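Local coordinates for protein pectate lyase II (Xanthomonas campestris pv. campestris, PDB 2QY1) that probably cleaves pectate as a secreted polysaccharide lyase, contributing to pectin breakdown, at residues N199-V204 with N221-V226; I241-F246 with T309-V314; V233-I238 with D257-G262. The protein carries 2 engineered substitutions. One frame throughout, in Å; residues are numbered along the deposited sequence.

Contact 1: residues N199-V204 with N221-V226; sequences NRFENV and NYFNNV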
ATOM      1  N   ASN A 199      -5.142  -4.392  -7.006  1.00 20.14           N
ATOM      2  CA  ASN A 199      -3.692  -4.396  -6.854  1.00 20.53           C
ATOM      3  C   ASN A 199      -3.093  -5.728  -7.306  1.00 20.83           C
ATOM      4  O   ASN A 199      -3.749  -6.772  -7.241  1.00 20.96           O
ATOM      5  CB  ASN A 199      -3.282  -4.110  -5.403  1.00 20.17           C
ATOM      6  CG  ASN A 199      -3.815  -2.786  -4.888  1.00 20.19           C
ATOM      7  OD1 ASN A 199      -4.697  -2.745  -4.032  1.00 20.66           O
ATOM      8  ND2 ASN A 199      -3.283  -1.700  -5.411  1.00 17.51           N
ATOM      9  N   ARG A 200      -1.847  -5.673  -7.769  1.00 21.18           N
ATOM     10  CA  ARG A 200      -1.090  -6.863  -8.148  1.00 21.47           C
ATOM     11  C   ARG A 200       0.021  -7.088  -7.130  1.00 21.76           C
ATOM     12  O   ARG A 200       0.924  -6.259  -6.997  1.00 22.15           O
ATOM     13  CB  ARG A 200      -0.502  -6.701  -9.552  1.00 21.46           C
ATOM     14  CG  ARG A 200       0.080  -7.975 -10.139  1.00 21.47           C
ATOM     15  CD  ARG A 200       0.576  -7.765 -11.560  1.00 21.50           C
ATOM     16  NE  ARG A 200       1.327  -8.929 -12.035  1.00 21.58           N
ATOM     17  CZ  ARG A 200       1.946  -9.006 -13.211  1.00 22.20           C
ATOM     18  NH1 ARG A 200       1.915  -7.988 -14.062  1.00 21.75           N
ATOM     19  NH2 ARG A 200       2.600 -10.113 -13.539  1.00 22.29           N
ATOM     20  N   PHE A 201      -0.066  -8.202  -6.408  1.00 22.06           N
ATOM     21  CA  PHE A 201       0.928  -8.573  -5.407  1.00 22.23           C
ATOM     22  C   PHE A 201       1.621  -9.853  -5.856  1.00 22.43           C
ATOM     23  O   PHE A 201       1.025 -10.934  -5.806  1.00 22.56           O
ATOM     24  CB  PHE A 201       0.271  -8.794  -4.038  1.00 22.08           C
ATOM     25  CG  PHE A 201      -0.536  -7.621  -3.538  1.00 22.32           C
ATOM     26  CD1 PHE A 201       0.070  -6.392  -3.274  1.00 22.62           C
ATOM     27  CD2 PHE A 201      -1.901  -7.760  -3.289  1.00 21.85           C
ATOM     28  CE1 PHE A 201      -0.681  -5.309  -2.793  1.00 21.86           C
ATOM     29  CE2 PHE A 201      -2.656  -6.693  -2.802  1.00 21.55           C
ATOM     30  CZ  PHE A 201      -2.043  -5.464  -2.554  1.00 22.01           C
ATOM     31  N   GLU A 202       2.870  -9.739  -6.302  1.00 22.59           N
ATOM     32  CA  GLU A 202       3.572 -10.893  -6.862  1.00 22.81           C
ATOM     33  C   GLU A 202       5.032 -10.992  -6.424  1.00 22.80           C
ATOM     34  O   GLU A 202       5.761 -10.003  -6.439  1.00 22.69           O
ATOM     35  CB  GLU A 202       3.465 -10.896  -8.388  1.00 22.92           C
ATOM     36  CG  GLU A 202       3.632 -12.275  -9.001  1.00 23.97           C
ATOM     37  CD  GLU A 202       3.106 -12.374 -10.419  1.00 24.18           C
ATOM     38  OE1 GLU A 202       3.492 -13.332 -11.114  1.00 24.85           O
ATOM     39  OE2 GLU A 202       2.313 -11.505 -10.843  1.00 24.79           O
ATOM     40  N   ASN A 203       5.449 -12.202  -6.053  1.00 22.72           N
ATOM     41  CA  ASN A 203       6.791 -12.445  -5.516  1.00 22.87           C
ATOM     42  C   ASN A 203       7.074 -11.532  -4.322  1.00 22.68           C
ATOM     43  O   ASN A 203       8.014 -10.735  -4.328  1.00 22.58           O
ATOM     44  CB  ASN A 203       7.863 -12.314  -6.607  1.00 23.08           C
ATOM     45  CG  ASN A 203       7.645 -13.279  -7.761  1.00 23.89           C
ATOM     46  OD1 ASN A 203       7.325 -12.867  -8.878  1.00 25.09           O
ATOM     47  ND2 ASN A 203       7.807 -14.572  -7.494  1.00 24.23           N
ATOM     48  N   VAL A 204       6.217 -11.646  -3.312  1.00 22.61           N
ATOM     49  CA  VAL A 204       6.324 -10.866  -2.082  1.00 22.50           C
ATOM     50  C   VAL A 204       6.282 -11.824  -0.892  1.00 22.78           C
ATOM     51  O   VAL A 204       5.956 -13.000  -1.062  1.00 22.72           O
ATOM     52  CB  VAL A 204       5.204  -9.792  -1.969  1.00 22.42           C
ATOM     53  CG1 VAL A 204       5.331  -8.751  -3.086  1.00 22.10           C
ATOM     54  CG2 VAL A 204       3.811 -10.427  -1.977  1.00 21.86           C
ATOM     55  N   ASN A 221      -8.137  -8.045  -5.905  1.00 19.15           N
ATOM     56  CA  ASN A 221      -6.675  -8.084  -5.912  1.00 19.39           C
ATOM     57  C   ASN A 221      -6.168  -9.447  -6.372  1.00 19.50           C
ATOM     58  O   ASN A 221      -6.810 -10.473  -6.135  1.00 19.41           O
ATOM     59  CB  ASN A 221      -6.105  -7.759  -4.530  1.00 19.17           C
ATOM     60  CG  ASN A 221      -6.579  -6.424  -4.000  1.00 19.10           C
ATOM     61  OD1 ASN A 221      -6.133  -5.370  -4.451  1.00 19.95           O
ATOM     62  ND2 ASN A 221      -7.480  -6.460  -3.027  1.00 18.40           N
ATOM     63  N   TYR A 222      -5.014  -9.446  -7.032  1.00 19.72           N
ATOM     64  CA  TYR A 222      -4.390 -10.678  -7.505  1.00 20.15           C
ATOM     65  C   TYR A 222      -3.130 -10.963  -6.695  1.00 20.30           C
ATOM     66  O   TYR A 222      -2.229 -10.122  -6.614  1.00 20.41           O
ATOM     67  CB  TYR A 222      -4.090 -10.587  -9.010  1.00 20.24           C
ATOM     68  CG  TYR A 222      -3.215 -11.698  -9.566  1.00 20.43           C
ATOM     69  CD1 TYR A 222      -3.595 -13.039  -9.457  1.00 20.10           C
ATOM     70  CD2 TYR A 222      -2.017 -11.405 -10.220  1.00 20.33           C
ATOM     71  CE1 TYR A 222      -2.794 -14.055  -9.964  1.00 20.50           C
ATOM     72  CE2 TYR A 222      -1.209 -12.418 -10.739  1.00 20.43           C
ATOM     73  CZ  TYR A 222      -1.607 -13.739 -10.610  1.00 20.53           C
ATOM     74  OH  TYR A 222      -0.816 -14.747 -11.117  1.00 20.36           O
ATOM     75  N   PHE A 223      -3.095 -12.147  -6.083  1.00 20.39           N
ATOM     76  CA  PHE A 223      -1.970 -12.599  -5.271  1.00 20.37           C
ATOM     77  C   PHE A 223      -1.298 -13.766  -5.982  1.00 20.48           C
ATOM     78  O   PHE A 223      -1.967 -14.713  -6.405  1.00 20.37           O
ATOM     79  CB  PHE A 223      -2.441 -13.077  -3.890  1.00 20.33           C
ATOM     80  CG  PHE A 223      -3.145 -12.029  -3.069  1.00 20.26           C
ATOM     81  CD1 PHE A 223      -2.530 -11.483  -1.943  1.00 20.38           C
ATOM     82  CD2 PHE A 223      -4.435 -11.611  -3.395  1.00 19.98           C
ATOM     83  CE1 PHE A 223      -3.180 -10.521  -1.165  1.00 20.05           C
ATOM     84  CE2 PHE A 223      -5.093 -10.649  -2.624  1.00 20.27           C
ATOM     85  CZ  PHE A 223      -4.464 -10.103  -1.509  1.00 19.94           C
ATOM     86  N   ASN A 224       0.023 -13.700  -6.110  1.00 20.60           N
ATOM     87  CA  ASN A 224       0.796 -14.795  -6.689  1.00 20.73           C
ATOM     88  C   ASN A 224       2.201 -14.814  -6.115  1.00 20.79           C
ATOM     89  O   ASN A 224       2.880 -13.789  -6.098  1.00 20.57           O
ATOM     90  CB  ASN A 224       0.845 -14.688  -8.216  1.00 20.76           C
ATOM     91  CG  ASN A 224       1.502 -15.895  -8.872  1.00 21.01           C
ATOM     92  OD1 ASN A 224       2.317 -15.750  -9.785  1.00 21.39           O
ATOM     93  ND2 ASN A 224       1.148 -17.091  -8.410  1.00 20.61           N
ATOM     94  N   ASN A 225       2.627 -15.988  -5.654  1.00 20.94           N
ATOM     95  CA  ASN A 225       3.938 -16.166  -5.027  1.00 21.04           C
ATOM     96  C   ASN A 225       4.131 -15.259  -3.807  1.00 21.13           C
ATOM     97  O   ASN A 225       5.037 -14.421  -3.755  1.00 21.07           O
ATOM     98  CB  ASN A 225       5.068 -16.039  -6.060  1.00 21.03           C
ATOM     99  CG  ASN A 225       5.059 -17.176  -7.072  1.00 21.33           C
ATOM    100  OD1 ASN A 225       5.062 -16.950  -8.284  1.00 22.33           O
ATOM    101  ND2 ASN A 225       5.030 -18.404  -6.576  1.00 20.33           N
ATOM    102  N   VAL A 226       3.237 -15.438  -2.839  1.00 21.25           N
ATOM    103  CA  VAL A 226       3.300 -14.765  -1.548  1.00 21.39           C
ATOM    104  C   VAL A 226       3.717 -15.837  -0.549  1.00 21.52           C
ATOM    105  O   VAL A 226       2.964 -16.777  -0.282  1.00 21.41           O
ATOM    106  CB  VAL A 226       1.938 -14.137  -1.167  1.00 21.40           C
ATOM    107  CG1 VAL A 226       2.050 -13.331   0.114  1.00 21.37           C
ATOM    108  CG2 VAL A 226       1.402 -13.267  -2.310  1.00 21.17           C
TER
HETATM  109  O   HOH W   1       1.453 -13.916 -12.926  1.00 30.94           O

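Contact 2: residues I241-F246 with T309-V314; sequences IESNYF and TPAAQV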
ATOM      1  N   ILE A 241     -13.238  -9.273   2.616  1.00 19.71           N
ATOM      2  CA  ILE A 241     -12.357  -9.842   1.598  1.00 19.71           C
ATOM      3  C   ILE A 241     -13.207 -10.469   0.493  1.00 19.79           C
ATOM      4  O   ILE A 241     -13.812 -11.525   0.683  1.00 19.48           O
ATOM      5  CB  ILE A 241     -11.373 -10.874   2.214  1.00 19.66           C
ATOM      6  CG1 ILE A 241     -10.566 -10.227   3.348  1.00 19.72           C
ATOM      7  CG2 ILE A 241     -10.450 -11.460   1.141  1.00 19.83           C
ATOM      8  CD1 ILE A 241      -9.736 -11.202   4.176  1.00 19.67           C
ATOM      9  N   GLU A 242     -13.233  -9.807  -0.663  1.00 19.77           N
ATOM     10  CA  GLU A 242     -14.223 -10.088  -1.702  1.00 19.97           C
ATOM     11  C   GLU A 242     -13.607 -10.227  -3.096  1.00 20.01           C
ATOM     12  O   GLU A 242     -12.816  -9.388  -3.516  1.00 19.90           O
ATOM     13  CB  GLU A 242     -15.273  -8.969  -1.701  1.00 20.07           C
ATOM     14  CG  GLU A 242     -16.405  -9.135  -2.701  1.00 20.32           C
ATOM     15  CD  GLU A 242     -17.371  -7.957  -2.718  1.00 20.27           C
ATOM     16  OE1 GLU A 242     -18.359  -8.026  -3.475  1.00 20.27           O
ATOM     17  OE2 GLU A 242     -17.148  -6.965  -1.986  1.00 20.65           O
ATOM     18  N   SER A 243     -13.976 -11.294  -3.802  1.00 20.04           N
ATOM     19  CA  SER A 243     -13.632 -11.472  -5.221  1.00 20.20           C
ATOM     20  C   SER A 243     -12.156 -11.249  -5.579  1.00 20.27           C
ATOM     21  O   SER A 243     -11.840 -10.669  -6.623  1.00 20.25           O
ATOM     22  CB  SER A 243     -14.532 -10.594  -6.103  1.00 20.30           C
ATOM     23  OG  SER A 243     -15.885 -11.005  -6.015  1.00 20.27           O
ATOM     24  N   ASN A 244     -11.259 -11.706  -4.711  1.00 20.26           N
ATOM     25  CA  ASN A 244      -9.833 -11.692  -5.008  1.00 20.48           C
ATOM     26  C   ASN A 244      -9.449 -12.959  -5.772  1.00 20.50           C
ATOM     27  O   ASN A 244     -10.240 -13.901  -5.870  1.00 20.55           O
ATOM     28  CB  ASN A 244      -9.006 -11.565  -3.719  1.00 20.40           C
ATOM     29  CG  ASN A 244      -9.370 -10.336  -2.899  1.00 20.45           C
ATOM     30  OD1 ASN A 244     -10.139 -10.419  -1.942  1.00 21.51           O
ATOM     31  ND2 ASN A 244      -8.825  -9.190  -3.275  1.00 19.04           N
ATOM     32  N   TYR A 245      -8.239 -12.969  -6.319  1.00 20.61           N
ATOM     33  CA  TYR A 245      -7.697 -14.130  -7.018  1.00 20.65           C
ATOM     34  C   TYR A 245      -6.424 -14.556  -6.289  1.00 20.74           C
ATOM     35  O   TYR A 245      -5.418 -13.845  -6.328  1.00 20.65           O
ATOM     36  CB  TYR A 245      -7.391 -13.762  -8.475  1.00 20.55           C
ATOM     37  CG  TYR A 245      -7.149 -14.926  -9.420  1.00 20.45           C
ATOM     38  CD1 TYR A 245      -8.079 -15.240 -10.412  1.00 20.51           C
ATOM     39  CD2 TYR A 245      -5.983 -15.691  -9.346  1.00 20.45           C
ATOM     40  CE1 TYR A 245      -7.861 -16.291 -11.296  1.00 20.52           C
ATOM     41  CE2 TYR A 245      -5.757 -16.748 -10.224  1.00 20.50           C
ATOM     42  CZ  TYR A 245      -6.700 -17.041 -11.196  1.00 20.51           C
ATOM     43  OH  TYR A 245      -6.486 -18.083 -12.065  1.00 20.51           O
ATOM     44  N   PHE A 246      -6.485 -15.704  -5.613  1.00 20.81           N
ATOM     45  CA  PHE A 246      -5.353 -16.230  -4.848  1.00 21.01           C
ATOM     46  C   PHE A 246      -4.733 -17.440  -5.546  1.00 21.07           C
ATOM     47  O   PHE A 246      -5.447 -18.363  -5.946  1.00 20.90           O
ATOM     48  CB  PHE A 246      -5.795 -16.668  -3.446  1.00 21.11           C
ATOM     49  CG  PHE A 246      -6.332 -15.559  -2.582  1.00 21.32           C
ATOM     50  CD1 PHE A 246      -7.703 -15.358  -2.463  1.00 21.45           C
ATOM     51  CD2 PHE A 246      -5.468 -14.737  -1.857  1.00 21.49           C
ATOM     52  CE1 PHE A 246      -8.209 -14.347  -1.652  1.00 21.51           C
ATOM     53  CE2 PHE A 246      -5.965 -13.723  -1.043  1.00 21.18           C
ATOM     54  CZ  PHE A 246      -7.339 -13.525  -0.943  1.00 21.25           C
ATOM     55  N   THR A 309     -15.121  -6.882 -10.484  1.00 24.83           N
ATOM     56  CA  THR A 309     -14.668  -7.745 -11.564  1.00 24.48           C
ATOM     57  C   THR A 309     -14.952  -9.174 -11.112  1.00 24.27           C
ATOM     58  O   THR A 309     -14.622  -9.525  -9.976  1.00 24.23           O
ATOM     59  CB  THR A 309     -13.147  -7.582 -11.808  1.00 24.44           C
ATOM     60  OG1 THR A 309     -12.841  -6.203 -12.043  1.00 24.42           O
ATOM     61  CG2 THR A 309     -12.682  -8.411 -13.005  1.00 24.38           C
ATOM     62  N   PRO A 310     -15.595  -9.994 -11.972  1.00 24.10           N
ATOM     63  CA  PRO A 310     -15.765 -11.408 -11.628  1.00 23.90           C
ATOM     64  C   PRO A 310     -14.428 -12.021 -11.217  1.00 23.72           C
ATOM     65  O   PRO A 310     -13.430 -11.855 -11.924  1.00 23.69           O
ATOM     66  CB  PRO A 310     -16.276 -12.024 -12.930  1.00 23.95           C
ATOM     67  CG  PRO A 310     -17.011 -10.908 -13.592  1.00 24.07           C
ATOM     68  CD  PRO A 310     -16.217  -9.671 -13.271  1.00 24.05           C
ATOM     69  N   ALA A 311     -14.421 -12.707 -10.075  1.00 23.36           N
ATOM     70  CA  ALA A 311     -13.191 -13.164  -9.421  1.00 23.20           C
ATOM     71  C   ALA A 311     -12.230 -13.937 -10.325  1.00 23.08           C
ATOM     72  O   ALA A 311     -11.018 -13.732 -10.256  1.00 22.78           O
ATOM     73  CB  ALA A 311     -13.526 -13.981  -8.182  1.00 23.11           C
ATOM     74  N   ALA A 312     -12.774 -14.814 -11.170  1.00 22.84           N
ATOM     75  CA  ALA A 312     -11.963 -15.620 -12.089  1.00 22.79           C
ATOM     76  C   ALA A 312     -11.236 -14.769 -13.130  1.00 22.79           C
ATOM     77  O   ALA A 312     -10.190 -15.169 -13.647  1.00 22.94           O
ATOM     78  CB  ALA A 312     -12.821 -16.684 -12.769  1.00 22.85           C
ATOM     79  N   GLN A 313     -11.791 -13.593 -13.422  1.00 22.50           N
ATOM     80  CA  GLN A 313     -11.229 -12.680 -14.416  1.00 22.40           C
ATOM     81  C   GLN A 313     -10.218 -11.696 -13.817  1.00 22.02           C
ATOM     82  O   GLN A 313      -9.540 -10.978 -14.554  1.00 21.93           O
ATOM     83  CB  GLN A 313     -12.352 -11.916 -15.127  1.00 22.34           C
ATOM     84  CG  GLN A 313     -13.297 -12.807 -15.940  1.00 22.83           C
ATOM     85  CD  GLN A 313     -14.501 -12.057 -16.493  1.00 22.96           C
ATOM     86  OE1 GLN A 313     -15.575 -12.635 -16.671  1.00 24.44           O
ATOM     87  NE2 GLN A 313     -14.327 -10.770 -16.768  1.00 23.26           N
ATOM     88  N   VAL A 314     -10.114 -11.685 -12.488  1.00 21.73           N
ATOM     89  CA  VAL A 314      -9.248 -10.743 -11.760  1.00 21.56           C
ATOM     90  C   VAL A 314      -7.763 -10.859 -12.131  1.00 21.53           C
ATOM     91  O   VAL A 314      -7.098  -9.843 -12.332  1.00 21.52           O
ATOM     92  CB  VAL A 314      -9.462 -10.836 -10.217  1.00 21.52           C
ATOM     93  CG1 VAL A 314      -8.311 -10.192  -9.440  1.00 21.21           C
ATOM     94  CG2 VAL A 314     -10.785 -10.196  -9.829  1.00 21.15           C
TER
HETATM   95  O   HOH W   2     -16.919 -12.360  -8.139  1.00 23.18           O

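Contact 3: residues V233-I238 with D257-G262; sequences VRMGGI and DSSEIG. With PO4 (phosphate ion), chain C.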
ATOM      1  N   VAL A 233      -5.057  -9.955   9.389  1.00 20.28           N
ATOM      2  CA  VAL A 233      -5.966  -9.062  10.109  1.00 20.41           C
ATOM      3  C   VAL A 233      -5.805  -9.257  11.613  1.00 20.49           C
ATOM      4  O   VAL A 233      -5.915 -10.373  12.113  1.00 20.61           O
ATOM      5  CB  VAL A 233      -7.441  -9.287   9.697  1.00 20.47           C
ATOM      6  CG1 VAL A 233      -8.309  -8.154  10.207  1.00 20.57           C
ATOM      7  CG2 VAL A 233      -7.568  -9.391   8.182  1.00 20.62           C
ATOM      8  N   ARG A 234      -5.557  -8.163  12.328  1.00 20.52           N
ATOM      9  CA  ARG A 234      -5.143  -8.223  13.730  1.00 20.48           C
ATOM     10  C   ARG A 234      -5.783  -7.122  14.573  1.00 20.48           C
ATOM     11  O   ARG A 234      -6.347  -6.167  14.035  1.00 20.60           O
ATOM     12  CB  ARG A 234      -3.614  -8.120  13.821  1.00 20.52           C
ATOM     13  CG  ARG A 234      -2.865  -9.328  13.265  1.00 20.36           C
ATOM     14  CD  ARG A 234      -1.531  -8.935  12.648  1.00 19.58           C
ATOM     15  NE  ARG A 234      -0.518  -8.644  13.661  1.00 19.90           N
ATOM     16  CZ  ARG A 234       0.797  -8.695  13.453  1.00 20.03           C
ATOM     17  NH1 ARG A 234       1.282  -9.039  12.266  1.00 19.29           N
ATOM     18  NH2 ARG A 234       1.633  -8.414  14.445  1.00 20.11           N
ATOM     19  N   MET A 235      -5.691  -7.275  15.894  1.00 20.43           N
ATOM     20  CA  MET A 235      -6.141  -6.267  16.865  1.00 20.45           C
ATOM     21  C   MET A 235      -7.597  -5.810  16.700  1.00 20.42           C
ATOM     22  O   MET A 235      -7.895  -4.614  16.761  1.00 20.63           O
ATOM     23  CB  MET A 235      -5.196  -5.052  16.869  1.00 20.46           C
ATOM     24  CG  MET A 235      -3.780  -5.337  17.361  1.00 20.40           C
ATOM     25  SD  MET A 235      -3.690  -6.215  18.941  1.00 20.84           S
ATOM     26  CE  MET A 235      -4.552  -5.094  20.045  1.00 20.67           C
ATOM     27  N   GLY A 236      -8.499  -6.765  16.490  1.00 20.25           N
ATOM     28  CA  GLY A 236      -9.924  -6.463  16.369  1.00 20.06           C
ATOM     29  C   GLY A 236     -10.345  -5.848  15.045  1.00 20.01           C
ATOM     30  O   GLY A 236     -11.520  -5.527  14.853  1.00 19.87           O
ATOM     31  N   GLY A 237      -9.389  -5.672  14.133  1.00 19.91           N
ATOM     32  CA  GLY A 237      -9.688  -5.202  12.783  1.00 19.67           C
ATOM     33  C   GLY A 237     -10.619  -6.164  12.065  1.00 19.69           C
ATOM     34  O   GLY A 237     -10.615  -7.369  12.336  1.00 19.60           O
ATOM     35  N   ILE A 238     -11.441  -5.632  11.168  1.00 19.49           N
ATOM     36  CA  ILE A 238     -12.305  -6.467  10.336  1.00 19.44           C
ATOM     37  C   ILE A 238     -12.047  -6.144   8.866  1.00 19.37           C
ATOM     38  O   ILE A 238     -11.977  -4.978   8.487  1.00 19.39           O
ATOM     39  CB  ILE A 238     -13.811  -6.297  10.692  1.00 19.41           C
ATOM     40  CG1 ILE A 238     -14.059  -6.639  12.169  1.00 19.28           C
ATOM     41  CG2 ILE A 238     -14.686  -7.166   9.784  1.00 19.45           C
ATOM     42  CD1 ILE A 238     -15.442  -6.250  12.697  1.00 19.68           C
ATOM     43  N   ASP A 257       0.322 -13.092  15.401  1.00 23.51           N
ATOM     44  CA  ASP A 257       1.418 -12.291  15.983  1.00 24.01           C
ATOM     45  C   ASP A 257       1.024 -11.004  16.722  1.00 24.03           C
ATOM     46  O   ASP A 257       1.895 -10.242  17.156  1.00 24.06           O
ATOM     47  CB  ASP A 257       2.524 -12.024  14.950  1.00 24.12           C
ATOM     48  CG  ASP A 257       3.225 -13.295  14.509  1.00 24.85           C
ATOM     49  OD1 ASP A 257       3.635 -14.087  15.383  1.00 25.24           O
ATOM     50  OD2 ASP A 257       3.370 -13.506  13.287  1.00 26.09           O
ATOM     51  N   SER A 258      -0.279 -10.779  16.874  1.00 23.99           N
ATOM     52  CA  SER A 258      -0.786  -9.718  17.743  1.00 24.05           C
ATOM     53  C   SER A 258      -1.368 -10.294  19.032  1.00 24.27           C
ATOM     54  O   SER A 258      -1.684 -11.485  19.102  1.00 24.25           O
ATOM     55  CB  SER A 258      -1.834  -8.868  17.022  1.00 24.06           C
ATOM     56  OG  SER A 258      -1.221  -7.858  16.241  1.00 23.49           O
ATOM     57  N   SER A 259      -1.504  -9.440  20.045  1.00 24.45           N
ATOM     58  CA  SER A 259      -2.086  -9.832  21.330  1.00 24.62           C
ATOM     59  C   SER A 259      -3.550 -10.254  21.193  1.00 24.70           C
ATOM     60  O   SER A 259      -4.045 -11.062  21.980  1.00 24.69           O
ATOM     61  CB  SER A 259      -1.956  -8.694  22.346  1.00 24.59           C
ATOM     62  OG  SER A 259      -2.541  -7.501  21.854  1.00 24.92           O
ATOM     63  N   GLU A 260      -4.231  -9.699  20.191  1.00 24.75           N
ATOM     64  CA  GLU A 260      -5.631 -10.026  19.908  1.00 24.87           C
ATOM     65  C   GLU A 260      -5.850 -10.224  18.412  1.00 24.61           C
ATOM     66  O   GLU A 260      -5.247  -9.530  17.592  1.00 24.61           O
ATOM     67  CB  GLU A 260      -6.556  -8.929  20.435  1.00 24.99           C
ATOM     68  CG  GLU A 260      -6.699  -8.916  21.952  1.00 26.09           C
ATOM     69  CD  GLU A 260      -7.310  -7.631  22.475  1.00 27.26           C
ATOM     70  OE1 GLU A 260      -6.931  -6.541  21.993  1.00 27.78           O
ATOM     71  OE2 GLU A 260      -8.166  -7.712  23.378  1.00 27.96           O
ATOM     72  N   ILE A 261      -6.720 -11.169  18.064  1.00 24.28           N
ATOM     73  CA  ILE A 261      -6.949 -11.514  16.657  1.00 24.05           C
ATOM     74  C   ILE A 261      -7.816 -10.492  15.907  1.00 23.88           C
ATOM     75  O   ILE A 261      -8.490  -9.658  16.519  1.00 23.68           O
ATOM     76  CB  ILE A 261      -7.531 -12.951  16.478  1.00 24.16           C
ATOM     77  CG1 ILE A 261      -8.941 -13.061  17.070  1.00 24.11           C
ATOM     78  CG2 ILE A 261      -6.580 -14.004  17.062  1.00 23.96           C
ATOM     79  CD1 ILE A 261      -9.771 -14.178  16.466  1.00 24.78           C
ATOM     80  N   GLY A 262      -7.771 -10.565  14.579  1.00 23.64           N
ATOM     81  CA  GLY A 262      -8.666  -9.804  13.711  1.00 23.43           C
ATOM     82  C   GLY A 262      -9.602 -10.750  12.981  1.00 23.31           C
ATOM     83  O   GLY A 262      -9.429 -11.968  13.038  1.00 23.36           O
TER
HETATM   84  P   PO4 C   2       4.947  -9.532  12.886  1.00 34.82           P
HETATM   85  O1  PO4 C   2       3.921  -9.836  11.820  1.00 33.48           O
HETATM   86  O2  PO4 C   2       6.150  -8.861  12.262  1.00 34.46           O
HETATM   87  O3  PO4 C   2       5.387 -10.829  13.533  1.00 34.72           O
HETATM   88  O4  PO4 C   2       4.347  -8.619  13.933  1.00 33.36           O

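Contact 1: residues N199-V204 with N221-V226
Asn221 opens the pairing by turning its carboxamide oxygen onto the preceding rung: its OD1 takes the backbone N-H of Asn199 on a lone pair, N to OD1 2.9 Å. The two carboxamides lie side by side, nearly coplanar, with planes 3° apart, consistent with the runs of asparagines at the turns of pectate lyase beta-helices. Tyr222 N then donates to Asn199 O, and Tyr222 O receives Phe201 N along its C=O axis at 2.9 Å and 171°, so strands 200-202 and 222-224 run parallel, 5° apart. With CG anti to the backbone N, the Tyr222 ring presents its edge carbon CD2 to CG of the extended Arg200, 4.0 Å away. Arg200 forms a salt bridge with Glu202 side-on, NE and NH2 both donating to OE2, the NE bond being 3.0 Å, while a water donates to both Glu202 OE1 and Tyr222 OH, whose main partner is Glu247. On the other face, Phe223 lies obliquely beside Phe201; Phe201 CD2 sits 3.7 Å from Phe223 CE1, over one face of the Phe223 ring and toward its rim. Asn224 N makes a backbone hydrogen bond to Phe201 O, and Asn224 CB packs 3.8 Å from CG of Glu202. Asn225, at a left-handed corner matched by Asn203, offers its O to Val204 N at 3.0 Å. Val226 ends the pairing, CG2 to CG2 of Val204 at 3.7 Å. Strand 164-174 flanks the Asn199 side and strand 245-255 the Asn221 side; Val208 touches both phenylalanines, and helix 314-321 lies over Arg200 and Tyr222.

Contact 2: residues I241-F246 with T309-V314
Van der Waals packing comes first, with the methyl of Ala311 set against the backbone corner at Ser243, CB to Ser243 CA 3.9 Å. Val314 spans from this corner to the start of the next strand: CG1, anti to the backbone N, lies 3.8 Å from CB of Tyr245, while CG2 closes to 3.4 Å on the carbonyl O of Ser243. The positive phi of Ser243 (49°) marks the corner, where strand 238-242 gives way to strand 245-255, as in the sharp turns of a parallel beta-helix coil. The segment 309-314 leads into helix 314-321, which lies alongside the coils.

A second kind of contact is aromatic edge against carbonyl. With CG anti to N (chi1 -165°), the Tyr245 ring meets Ala311 O in its own plane at CD1, 3.3 Å away, and Ala312 O near that plane at CE1, 3.5 Å away. Ala311 O also accepts Val314 N within its own segment, and the Tyr245 ring has Tyr270 stacked upon it.

Polar linkage is indirect: one water lies 2.7 Å from Ser243 OG and accepts the N-H of Ala311 at 3.2 Å. Thr309 OG1 turns instead to a hydrogen bond with His198.

Contact 3: residues V233-I238 with D257-G262
The guanidinium of Arg234 carries the contact, since its edge meets both Ser258 OG and a phosphate ion. Bends at chi2 and chi3 fold the chain back over Ser258, so that NE points straight at Ser258 OG, 2.8 Å away at 174° and within 1° of the guanidinium plane. NH2 adds a weak second bond to the same hydroxyl. At the outer edge the phosphate, probably from the crystallisation liquor, is held by a pair of bonds: NH1 to O1 at 2.8 Å, and NH2 to O4 at 2.8 Å and 176°. Asp257 CB lies over one face of the guanidinium, near the rim. Ser258 OG is also bonded to Asp184, which together with Ser258 would help fix the rotation of the group. Arg212 brings a like charge close to NH2, and an anion at this edge would be expected to ease the repulsion.

Structurally, strand 231-234 of the parallel beta-helix ends here in a type I' turn from Arg234 to Gly237, joined to a loop of the following coil. Two backbone bonds tie turn to loop, Met235 N to Glu260 O at 2.9 Å and Gly236 N to Ile261 O at 2.9 Å; both donors stand above the carbonyl planes. Gly262, lacking a side chain, lets the backbones close to 3.9 Å between its CA and that of Arg234.

Met235 leaves the turn from a left-handed residue, yet its side chain, bent at chi2 and chi3, curls back onto the loop. Its SD lies 3.4 Å from Ser259 OG. The Met235 side chain crosses Glu260 at about a right angle, with Met235 CE 3.4 Å from Glu260 OE1, and it also touches Asp184 and the engineered Phe213.

Contact 1 is the most buried of the three, a regular parallel strand pairing between successive coils, whereas contacts 2 and 3 are partly buried and involve irregular chain. Contacts 1 and 2 adjoin: Asn221 O and Phe223 N probably bond to the backbone of Tyr245, and Phe223 stacks on Phe246, so strand 215-226 of contact 1 borders the strands of contact 2. Contact 3 stands apart, its centre about 22 Å from that of contact 1 and about 24 Å from that of contact 2, though segments 233-238 and 241-246 adjoin in sequence. Chemistry follows place: backbone hydrogen bonds and matched side chains on parallel strands inside, edge and water contacts beside the helix, and an arginine-anion site with a turn-to-loop clasp at the periphery.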